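Methyltransferase (Bacteroides thetaiotaomicron, PDB 3FQ6) probably belongs to the tetrapyrrole (corrin/porphyrin) methylase family, whose members transfer methyl groups from S-adenosylmethionine. Local coordinates at residues Tyr49-Pro52 with His53-Leu56. Sequence-based numbering, arbitrary orientation.
Sequences YESP and HRLL
Two nitrogens converge on Glu-50 OE2, one from the backbone and the other from the side chain of Arg-54, four residues on. Ser-51 N donates over 2.6 Å to the anti lone pair of Glu-50 OE2, while Arg-54 NH2 reaches the same oxygen at 2.8 Å in a salt bridge whose hydrogen bond is weak and bent. The carboxylate meets the guanidinium at the edge of the latter, near its plane, but the two groups are turned 69° apart, so they do not form a flat two-pronged pair. In Glu-50, chi1 (-176°) sets CG anti to the backbone N and 3.8 Å from Leu-55 CA; the bend at chi2 then turns the carboxylate toward Arg-54. The other oxygen, OE1, is hydrogen-bonded to Thr-58 OG1 in the helix that follows, so both oxygens of this buried carboxylate are bonded.

The example illustrates how a strand can pass into a helix through a tight turn: strand 45-50 of a mixed sheet leads by way of a type I beta turn, Pro-52 to Leu-55, into helix 55-66. Leu-55 N closes that turn on Pro-52 O at 3.1 Å, nearly straight at the hydrogen (162°) though with the donor well above the carbonyl plane. Ser-51, just before the turn, offers two acceptors to Arg-54 N: OG at 3.2 Å and, more weakly, its carbonyl oxygen. The serine side chain also lies over one face of the Arg-54 guanidinium, with CB 3.1 Å from NH2. A bend at chi3 folds the arginine back across Ser-51 toward the carboxylate. Farther out, Pro-52 CG sits over one face of the exposed His-53 ring, 4.4 Å from NE2, whereas buried Leu-55 packs on Ile-106 and Ile-108 of strand 105-110 and on Phe-97 of helix 90-99.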
loop_
_atom_site.group_PDB
_atom_site.type_symbol
_atom_site.label_atom_id
_atom_site.label_comp_id
_atom_site.label_asym_id
_atom_site.label_seq_id
_atom_site.Cartn_x
_atom_site.Cartn_y
_atom_site.Cartn_z
ATOM N N TYR A 49 -4.651 4.578 0.884
ATOM C CA TYR A 49 -4.064 5.577 1.737
ATOM C C TYR A 49 -3.872 4.928 3.107
ATOM O O TYR A 49 -4.730 4.166 3.562
ATOM C CB TYR A 49 -5.003 6.782 1.886
ATOM C CG TYR A 49 -5.259 7.611 0.617
ATOM C CD1 TYR A 49 -4.330 7.667 -0.424
ATOM C CD2 TYR A 49 -6.408 8.368 0.504
ATOM C CE1 TYR A 49 -4.572 8.444 -1.561
ATOM C CE2 TYR A 49 -6.663 9.141 -0.607
ATOM C CZ TYR A 49 -5.763 9.188 -1.635
ATOM O OH TYR A 49 -6.061 9.977 -2.737
ATOM N N GLU A 50 -2.777 5.254 3.785
ATOM C CA GLU A 50 -2.623 4.843 5.172
ATOM C C GLU A 50 -1.967 5.929 6.030
ATOM O O GLU A 50 -1.105 6.681 5.572
ATOM C CB GLU A 50 -1.825 3.542 5.238
ATOM C CG GLU A 50 -1.673 2.935 6.627
ATOM C CD GLU A 50 -3.011 2.809 7.356
ATOM O OE1 GLU A 50 -3.562 1.700 7.297
ATOM O OE2 GLU A 50 -3.515 3.801 7.959
ATOM N N SER A 51 -2.374 6.020 7.288
ATOM C CA SER A 51 -1.696 6.934 8.198
ATOM C C SER A 51 -0.308 6.377 8.510
ATOM O O SER A 51 -0.092 5.151 8.476
ATOM C CB SER A 51 -2.460 7.098 9.478
ATOM O OG SER A 51 -1.729 6.453 10.491
ATOM N N PRO A 52 0.645 7.276 8.798
ATOM C CA PRO A 52 2.015 6.798 8.999
ATOM C C PRO A 52 2.154 5.914 10.243
ATOM O O PRO A 52 2.829 4.896 10.179
ATOM C CB PRO A 52 2.837 8.083 9.102
ATOM C CG PRO A 52 1.831 9.145 9.453
ATOM C CD PRO A 52 0.543 8.744 8.836
ATOM N N HIS A 53 1.493 6.279 11.336
ATOM C CA HIS A 53 1.547 5.482 12.563
ATOM C C HIS A 53 0.946 4.105 12.340
ATOM O O HIS A 53 1.303 3.158 13.011
ATOM C CB HIS A 53 0.831 6.183 13.722
ATOM C CG HIS A 53 1.099 7.654 13.765
ATOM N ND1 HIS A 53 2.376 8.175 13.870
ATOM C CD2 HIS A 53 0.269 8.719 13.658
ATOM C CE1 HIS A 53 2.317 9.495 13.849
ATOM N NE2 HIS A 53 1.049 9.853 13.726
ATOM N N ARG A 54 0.051 3.982 11.382
ATOM C CA ARG A 54 -0.587 2.704 11.184
ATOM C C ARG A 54 0.051 1.892 10.106
ATOM O O ARG A 54 -0.322 0.767 9.902
ATOM C CB ARG A 54 -2.068 2.882 10.903
ATOM C CG ARG A 54 -2.905 2.453 12.049
ATOM C CD ARG A 54 -4.296 2.929 11.826
ATOM N NE ARG A 54 -4.462 4.333 12.236
ATOM C CZ ARG A 54 -4.683 5.356 11.410
ATOM N NH1 ARG A 54 -4.819 6.581 11.924
ATOM N NH2 ARG A 54 -4.770 5.166 10.080
ATOM N N LEU A 55 1.046 2.454 9.452
ATOM C CA LEU A 55 1.574 1.876 8.232
ATOM C C LEU A 55 2.119 0.474 8.391
ATOM O O LEU A 55 1.812 -0.394 7.568
ATOM C CB LEU A 55 2.628 2.789 7.602
ATOM C CG LEU A 55 3.363 2.224 6.355
ATOM C CD1 LEU A 55 2.412 1.761 5.252
ATOM C CD2 LEU A 55 4.349 3.223 5.775
ATOM N N LEU A 56 2.950 0.248 9.398
ATOM C CA LEU A 56 3.631 -1.031 9.571
ATOM C C LEU A 56 2.658 -2.177 9.913
ATOM O O LEU A 56 2.819 -3.304 9.427
ATOM C CB LEU A 56 4.663 -0.931 10.694
ATOM C CG LEU A 56 6.017 -1.671 10.650
ATOM C CD1 LEU A 56 6.340 -2.152 12.041
ATOM C CD2 LEU A 56 6.163 -2.830 9.618
#